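Local coordinates for putative trimethylamine methyltransferase (Rhizobium meliloti, PDB 4YYC), which probably acts as a methyltransferase of the trimethylamine methyltransferase (MttB) family, here with an unidentified bound ligand, at residues L109-A113 with A301-L306; T112-F117 with K309-L314; G357-C361 with E373-L378. The contacts are given in a common frame with arbitrary orientation. Numbering follows the deposited sequence.

Contact 1 (L109-A113 with A301-L306); sequences LLKTA and AAFTQL
This buried contact packs a turn against the last part of a long helix: 109-113, which leaves helix 105-109, lies on 301-306 of helix 286-307. Past Leu-109 the chain makes a type I beta turn, closed by Ala-113 N to Leu-110 O at 2.9 Å. The nearest alpha carbons are those of Leu-110 and Ala-302, 5.4 Å apart. Both leucines are mt: Leu-110 puts CD2 3.8 Å from Ala-301 CB, while Leu-109 reaches Ala-302 (CB to CB 4.1 Å) and Leu-306 (CD2 to CD2 3.9 Å). Helix 286-307 belongs to a beta-alpha-beta unit of the barrel expected of this family, leading into strand 313-322. Gln-305, folded back with chi1 and chi2 both m, lays CG 3.6 Å from Leu-109 O. Its OE1 accepts a hydrogen bond from Thr-112 OG1 (2.7 Å, Thr-112 chi1 p), and NE2 donates to Thr-304 OG1 at 3.1 Å. The same amide also binds the backbone at Gly-310 and Ala-311.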
loop_
_atom_site.group_PDB
_atom_site.type_symbol
_atom_site.label_atom_id
_atom_site.label_comp_id
_atom_site.label_asym_id
_atom_site.label_seq_id
_atom_site.Cartn_x
_atom_site.Cartn_y
_atom_site.Cartn_z
ATOM N N LEU A 109 21.120 -18.970 -22.757
ATOM C CA LEU A 109 21.752 -19.743 -21.685
ATOM C C LEU A 109 20.799 -19.978 -20.540
ATOM O O LEU A 109 20.855 -20.996 -19.884
ATOM C CB LEU A 109 23.002 -19.044 -21.191
ATOM C CG LEU A 109 24.214 -19.064 -22.144
ATOM C CD1 LEU A 109 25.276 -18.053 -21.723
ATOM C CD2 LEU A 109 24.772 -20.470 -22.274
ATOM N N LEU A 110 19.909 -19.020 -20.296
ATOM C CA LEU A 110 18.952 -19.139 -19.193
ATOM C C LEU A 110 17.793 -20.074 -19.472
ATOM O O LEU A 110 17.017 -20.367 -18.564
ATOM C CB LEU A 110 18.425 -17.758 -18.821
ATOM C CG LEU A 110 19.444 -17.041 -17.921
ATOM C CD1 LEU A 110 19.136 -15.555 -17.813
ATOM C CD2 LEU A 110 19.518 -17.662 -16.535
ATOM N N LYS A 111 17.708 -20.615 -20.683
ATOM C CA LYS A 111 16.677 -21.589 -20.946
ATOM C C LYS A 111 16.728 -22.828 -20.085
ATOM O O LYS A 111 15.695 -23.494 -19.888
ATOM C CB LYS A 111 16.683 -21.994 -22.429
ATOM C CG LYS A 111 16.205 -20.861 -23.289
ATOM C CD LYS A 111 16.360 -21.279 -24.711
ATOM C CE LYS A 111 15.332 -20.644 -25.597
ATOM N NZ LYS A 111 15.352 -21.407 -26.857
ATOM N N THR A 112 17.902 -23.163 -19.587
ATOM C CA THR A 112 18.056 -24.267 -18.664
ATOM C C THR A 112 17.687 -23.976 -17.210
ATOM O O THR A 112 17.628 -24.898 -16.410
ATOM C CB THR A 112 19.478 -24.862 -18.744
ATOM O OG1 THR A 112 20.445 -23.833 -18.556
ATOM C CG2 THR A 112 19.715 -25.520 -20.046
ATOM N N ALA A 113 17.461 -22.713 -16.848
ATOM C CA ALA A 113 17.185 -22.377 -15.462
ATOM C C ALA A 113 15.720 -22.733 -15.167
ATOM O O ALA A 113 14.853 -22.518 -16.012
ATOM C CB ALA A 113 17.443 -20.883 -15.215
ATOM N N ALA A 301 22.751 -14.103 -13.840
ATOM C CA ALA A 301 21.967 -15.332 -13.840
ATOM C C ALA A 301 22.466 -16.305 -14.887
ATOM O O ALA A 301 22.597 -17.516 -14.610
ATOM C CB ALA A 301 20.491 -15.044 -14.013
ATOM N N ALA A 302 22.798 -15.823 -16.100
ATOM C CA ALA A 302 23.323 -16.748 -17.121
ATOM C C ALA A 302 24.624 -17.374 -16.681
ATOM O O ALA A 302 24.860 -18.554 -16.981
ATOM C CB ALA A 302 23.521 -16.019 -18.441
ATOM N N PHE A 303 25.447 -16.612 -15.952
ATOM C CA PHE A 303 26.676 -17.150 -15.392
ATOM C C PHE A 303 26.444 -18.414 -14.571
ATOM O O PHE A 303 27.223 -19.393 -14.662
ATOM C CB PHE A 303 27.379 -16.094 -14.546
ATOM C CG PHE A 303 28.711 -16.568 -14.000
ATOM C CD1 PHE A 303 29.771 -16.835 -14.840
ATOM C CD2 PHE A 303 28.841 -16.828 -12.665
ATOM C CE1 PHE A 303 30.989 -17.313 -14.311
ATOM C CE2 PHE A 303 30.042 -17.280 -12.114
ATOM C CZ PHE A 303 31.105 -17.517 -12.933
ATOM N N THR A 304 25.382 -18.452 -13.795
ATOM C CA THR A 304 25.115 -19.655 -12.976
ATOM C C THR A 304 24.957 -20.920 -13.852
ATOM O O THR A 304 25.367 -22.007 -13.452
ATOM C CB THR A 304 23.889 -19.501 -12.054
ATOM O OG1 THR A 304 22.696 -19.441 -12.857
ATOM C CG2 THR A 304 24.041 -18.285 -11.113
ATOM N N GLN A 305 24.422 -20.735 -15.063
ATOM C CA GLN A 305 24.173 -21.863 -15.961
ATOM C C GLN A 305 25.461 -22.307 -16.623
ATOM O O GLN A 305 25.563 -23.458 -17.043
ATOM C CB GLN A 305 23.096 -21.526 -17.012
ATOM C CG GLN A 305 21.765 -21.030 -16.446
ATOM C CD GLN A 305 21.164 -22.026 -15.512
ATOM O OE1 GLN A 305 20.733 -23.127 -15.956
ATOM N NE2 GLN A 305 21.144 -21.708 -14.211
ATOM N N LEU A 306 26.440 -21.400 -16.716
ATOM C CA LEU A 306 27.777 -21.779 -17.183
ATOM C C LEU A 306 28.505 -22.667 -16.202
ATOM O O LEU A 306 29.388 -23.470 -16.596
ATOM C CB LEU A 306 28.613 -20.564 -17.569
ATOM C CG LEU A 306 28.080 -19.693 -18.709
ATOM C CD1 LEU A 306 29.010 -18.515 -18.870
ATOM C CD2 LEU A 306 27.948 -20.454 -19.988
#

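Contact 2 (T112-F117 with K309-L314); sequences TAPKDF and KGAPVL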
loop_
_atom_site.group_PDB
_atom_site.type_symbol
_atom_site.label_atom_id
_atom_site.label_comp_id
_atom_site.label_asym_id
_atom_site.label_seq_id
_atom_site.Cartn_x
_atom_site.Cartn_y
_atom_site.Cartn_z
ATOM N N THR A 112 17.902 -23.163 -19.587
ATOM C CA THR A 112 18.056 -24.267 -18.664
ATOM C C THR A 112 17.687 -23.976 -17.210
ATOM O O THR A 112 17.628 -24.898 -16.410
ATOM C CB THR A 112 19.478 -24.862 -18.744
ATOM O OG1 THR A 112 20.445 -23.833 -18.556
ATOM C CG2 THR A 112 19.715 -25.520 -20.046
ATOM N N ALA A 113 17.461 -22.713 -16.848
ATOM C CA ALA A 113 17.185 -22.377 -15.462
ATOM C C ALA A 113 15.720 -22.733 -15.167
ATOM O O ALA A 113 14.853 -22.518 -16.012
ATOM C CB ALA A 113 17.443 -20.883 -15.215
ATOM N N PRO A 114 15.441 -23.300 -13.991
ATOM C CA PRO A 114 14.033 -23.648 -13.677
ATOM C C PRO A 114 13.162 -22.417 -13.421
ATOM O O PRO A 114 13.594 -21.483 -12.741
ATOM C CB PRO A 114 14.173 -24.518 -12.411
ATOM C CG PRO A 114 15.441 -23.990 -11.773
ATOM C CD PRO A 114 16.365 -23.696 -12.914
ATOM N N LYS A 115 11.952 -22.407 -14.001
ATOM C CA LYS A 115 10.999 -21.342 -13.739
ATOM C C LYS A 115 10.534 -21.377 -12.317
ATOM O O LYS A 115 10.171 -20.339 -11.782
ATOM C CB LYS A 115 9.760 -21.475 -14.614
ATOM C CG LYS A 115 9.969 -21.079 -16.053
ATOM C CD LYS A 115 8.614 -20.570 -16.604
ATOM C CE LYS A 115 8.480 -20.586 -18.109
ATOM N NZ LYS A 115 9.739 -20.502 -18.892
ATOM N N ASP A 116 10.487 -22.561 -11.720
ATOM C CA ASP A 116 10.122 -22.718 -10.331
ATOM C C ASP A 116 10.812 -23.937 -9.758
ATOM O O ASP A 116 11.150 -24.857 -10.506
ATOM C CB ASP A 116 8.607 -22.746 -10.140
ATOM C CG ASP A 116 7.961 -23.832 -10.869
ATOM O OD1 ASP A 116 7.599 -23.644 -12.046
ATOM O OD2 ASP A 116 7.874 -24.929 -10.311
ATOM N N PHE A 117 10.991 -23.952 -8.447
ATOM C CA PHE A 117 11.630 -25.050 -7.756
ATOM C C PHE A 117 11.259 -25.043 -6.296
ATOM O O PHE A 117 10.789 -24.004 -5.795
ATOM C CB PHE A 117 13.171 -25.020 -7.963
ATOM C CG PHE A 117 13.843 -23.801 -7.368
ATOM C CD1 PHE A 117 13.978 -22.642 -8.099
ATOM C CD2 PHE A 117 14.326 -23.812 -6.074
ATOM C CE1 PHE A 117 14.549 -21.513 -7.541
ATOM C CE2 PHE A 117 14.889 -22.692 -5.525
ATOM C CZ PHE A 117 14.998 -21.539 -6.257
ATOM N N LYS A 309 24.271 -26.253 -15.725
ATOM C CA LYS A 309 22.981 -26.143 -16.369
ATOM C C LYS A 309 21.922 -26.638 -15.402
ATOM O O LYS A 309 22.079 -27.694 -14.781
ATOM C CB LYS A 309 22.957 -26.981 -17.645
ATOM C CG LYS A 309 23.708 -26.346 -18.794
ATOM C CD LYS A 309 23.771 -27.254 -20.014
ATOM C CE LYS A 309 24.685 -26.627 -21.060
ATOM N NZ LYS A 309 24.602 -27.355 -22.342
ATOM N N GLY A 310 20.867 -25.838 -15.238
ATOM C CA GLY A 310 19.811 -26.176 -14.338
ATOM C C GLY A 310 19.989 -25.679 -12.930
ATOM O O GLY A 310 19.065 -25.805 -12.123
ATOM N N ALA A 311 21.116 -25.049 -12.608
ATOM C CA ALA A 311 21.258 -24.511 -11.254
ATOM C C ALA A 311 20.130 -23.505 -10.986
ATOM O O ALA A 311 19.843 -22.699 -11.857
ATOM C CB ALA A 311 22.585 -23.817 -11.078
ATOM N N PRO A 312 19.511 -23.569 -9.791
ATOM C CA PRO A 312 18.397 -22.638 -9.579
ATOM C C PRO A 312 18.861 -21.190 -9.378
ATOM O O PRO A 312 19.867 -20.899 -8.695
ATOM C CB PRO A 312 17.669 -23.177 -8.339
ATOM C CG PRO A 312 18.612 -24.097 -7.707
ATOM C CD PRO A 312 19.623 -24.545 -8.701
ATOM N N VAL A 313 18.160 -20.257 -10.025
ATOM C CA VAL A 313 18.604 -18.875 -9.989
ATOM C C VAL A 313 17.389 -17.929 -10.049
ATOM O O VAL A 313 16.443 -18.168 -10.800
ATOM C CB VAL A 313 19.634 -18.556 -11.115
ATOM C CG1 VAL A 313 19.110 -18.807 -12.498
ATOM C CG2 VAL A 313 20.155 -17.109 -11.009
ATOM N N LEU A 314 17.430 -16.865 -9.249
ATOM C CA LEU A 314 16.370 -15.879 -9.209
ATOM C C LEU A 314 16.818 -14.548 -9.813
ATOM O O LEU A 314 17.989 -14.158 -9.678
ATOM C CB LEU A 314 15.902 -15.600 -7.763
ATOM C CG LEU A 314 15.171 -16.721 -7.044
ATOM C CD1 LEU A 314 16.104 -17.808 -6.574
ATOM C CD2 LEU A 314 14.337 -16.137 -5.917
HETATM O O HOH W 1 16.033 -20.598 -11.878
#
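Start at Lys-309, just past the end of helix 286-307: its CG makes a loose contact, 4.1 Å from Thr-112 OG1, a hydroxyl that is hydrogen-bonded to Gln-305. Gly-310 comes next, with phi at 90° and psi at -4°, where a CB would jam against the preceding carbonyl oxygen. Its CA makes a CA-H...O contact with Thr-112 O at 3.3 Å, and its O sits 3.5 Å from Pro-114 CD. Ala-311 turns its CB away and offers its carbonyl, with O 3.8 Å from Pro-114 CD. Pro-312 is the main apolar piece. Its CB stands over the Phe-117 ring, 3.6 Å from the centroid and 11° off the normal, a CH-pi contact, and is 4.2 Å from Pro-114 CG. Here the chain enters strand 313-322, which runs parallel to strand 269-277; with helix 286-307 between them, the three form a beta-alpha-beta crossover, consistent with the TIM-type barrel of this family, and this is the end where the strand begins. No direct hydrogen bond joins the segments, but water 1 does the job: it accepts from Val-313 N (2.8 Å) and donates to Pro-114 O (2.7 Å). Val-313 CG1 meets Ala-113 CB at 3.8 Å. Finally Leu-314 brings CD1 to 3.9 Å from Phe-117 CZ, at the ring's edge near its plane, while Ile-130 of strand 128-131 touches both side chains.

Contact 3 (G357-C361 with E373-L378); sequences GGSLC and ESANTL
Here the loop that leaves strand 354-355 lies along the helix that follows it, 368-383, and every touching residue is buried. The loop starts with two glycines of positive phi (72° and 110°); Ser-359 (-95°/72°) bends tightly, near an inverse gamma turn, with a weak Leu-360 N to Gly-358 O bond (3.4 Å), and Leu-360 and Cys-361 are extended. CA neighbours run Gly-357 to Thr-377 (5.8 Å), Gly-358 to Leu-378 (5.2 Å), Ser-359 to Ser-374 (4.1 Å) and Cys-361 to Glu-373 (5.1 Å). Thr-377, chi1 m, hydrogen-bonds its own helix from OG1 to Glu-373 O (2.8 Å) and turns CG2 to the loop, 3.1 Å from Gly-358 O and 4.0 Å from Leu-360 CD1. Leu-360 is mt, and its side chain lies about 7 Å from the unknown ligand. That suits a TIM-type barrel, in which loops after the strands line the pocket. Ser-359 and Ser-374 are both m and meet CB to CB at 3.9 Å; their hydroxyls bond elsewhere, to Ala-392 O and to Ala-370 O and Lys-406. Cys-361 is p, its CB 3.2 Å from OE1 of Glu-373, whose mt chain lets OE1 accept from Gly-362 N. Leu-378, tp, sets CD2 3.8 Å from Ser-359 OG. No hydrogen bond crosses directly between these segments. Asn-376, on another side of the helix, binds Asn-379 and Gln-413 of the second subunit.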
loop_
_atom_site.group_PDB
_atom_site.type_symbol
_atom_site.label_atom_id
_atom_site.label_comp_id
_atom_site.label_asym_id
_atom_site.label_seq_id
_atom_site.Cartn_x
_atom_site.Cartn_y
_atom_site.Cartn_z
ATOM N N GLY A 357 11.553 -5.881 -3.114
ATOM C CA GLY A 357 10.645 -5.337 -2.106
ATOM C C GLY A 357 10.900 -5.726 -0.691
ATOM O O GLY A 357 12.057 -5.907 -0.264
ATOM N N GLY A 358 9.818 -5.916 0.029
ATOM C CA GLY A 358 9.885 -6.108 1.471
ATOM C C GLY A 358 9.325 -4.916 2.222
ATOM O O GLY A 358 8.624 -4.089 1.662
ATOM N N SER A 359 9.495 -4.924 3.534
ATOM C CA SER A 359 9.014 -3.852 4.426
ATOM C C SER A 359 10.159 -2.864 4.657
ATOM O O SER A 359 10.809 -2.837 5.732
ATOM C CB SER A 359 8.466 -4.459 5.725
ATOM O OG SER A 359 7.324 -5.290 5.453
ATOM N N LEU A 360 10.479 -2.098 3.618
ATOM C CA LEU A 360 11.677 -1.241 3.623
ATOM C C LEU A 360 11.384 0.181 4.008
ATOM O O LEU A 360 10.322 0.711 3.634
ATOM C CB LEU A 360 12.267 -1.224 2.175
ATOM C CG LEU A 360 12.664 -2.579 1.567
ATOM C CD1 LEU A 360 13.221 -2.403 0.171
ATOM C CD2 LEU A 360 13.605 -3.354 2.477
ATOM N N CYS A 361 12.313 0.827 4.684
ATOM C CA CYS A 361 12.182 2.205 5.108
ATOM C C CYS A 361 13.508 2.823 5.512
ATOM O O CYS A 361 14.531 2.120 5.727
ATOM C CB CYS A 361 11.204 2.301 6.274
ATOM S SG CYS A 361 11.784 1.466 7.795
ATOM N N GLU A 373 6.452 3.950 4.556
ATOM C CA GLU A 373 7.463 3.500 3.599
ATOM C C GLU A 373 7.343 1.973 3.441
ATOM O O GLU A 373 7.375 1.444 2.344
ATOM C CB GLU A 373 8.847 3.963 4.036
ATOM C CG GLU A 373 9.005 5.467 3.953
ATOM C CD GLU A 373 10.295 6.025 4.519
ATOM O OE1 GLU A 373 11.002 5.331 5.254
ATOM O OE2 GLU A 373 10.567 7.222 4.299
ATOM N N SER A 374 7.285 1.256 4.563
ATOM C CA SER A 374 7.177 -0.194 4.535
ATOM C C SER A 374 5.904 -0.694 3.891
ATOM O O SER A 374 5.945 -1.624 3.080
ATOM C CB SER A 374 7.237 -0.738 5.955
ATOM O OG SER A 374 8.519 -0.426 6.579
ATOM N N ALA A 375 4.779 -0.030 4.165
ATOM C CA ALA A 375 3.523 -0.401 3.596
ATOM C C ALA A 375 3.509 -0.158 2.064
ATOM O O ALA A 375 3.010 -0.994 1.290
ATOM C CB ALA A 375 2.409 0.396 4.223
ATOM N N ASN A 376 4.071 0.949 1.619
ATOM C CA ASN A 376 4.109 1.249 0.206
ATOM C C ASN A 376 4.938 0.168 -0.485
ATOM O O ASN A 376 4.548 -0.342 -1.542
ATOM C CB ASN A 376 4.650 2.630 -0.065
ATOM C CG ASN A 376 3.700 3.725 0.387
ATOM O OD1 ASN A 376 2.507 3.508 0.692
ATOM N ND2 ASN A 376 4.248 4.948 0.418
ATOM N N THR A 377 6.042 -0.202 0.132
ATOM C CA THR A 377 6.916 -1.191 -0.501
ATOM C C THR A 377 6.262 -2.571 -0.458
ATOM O O THR A 377 6.280 -3.312 -1.440
ATOM C CB THR A 377 8.299 -1.237 0.186
ATOM O OG1 THR A 377 8.857 0.095 0.321
ATOM C CG2 THR A 377 9.276 -2.058 -0.597
ATOM N N LEU A 378 5.665 -2.927 0.690
ATOM C CA LEU A 378 5.087 -4.259 0.853
ATOM C C LEU A 378 3.843 -4.500 -0.006
ATOM O O LEU A 378 3.648 -5.586 -0.581
ATOM C CB LEU A 378 4.789 -4.531 2.330
ATOM C CG LEU A 378 4.270 -5.935 2.650
ATOM C CD1 LEU A 378 5.396 -6.927 2.383
ATOM C CD2 LEU A 378 3.852 -5.948 4.122
#

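Overall arrangement
Contacts 1 and 2 have centres 8 Å apart: they share Thr-112 and Ala-113, and the Gln-305 amide of contact 1 hydrogen-bonds Gly-310 and Ala-311 of contact 2. Together they tie residues 109-117 to the successive helix 286-307 and strand 313-322. Contact 3 holds a different strand-loop-helix unit across the chain's centre, its centre 30 Å and 27 Å from theirs. Contact 2 is partly buried, the others buried. Contact 1 has a direct side-chain hydrogen bond, contact 2 relies on prolines, an aromatic face and a water, and contact 3 packs a loop's backbone and small side chains on a helix, with the Leu-360 side chain about 7 Å from the ligand and the helix meeting the second subunit.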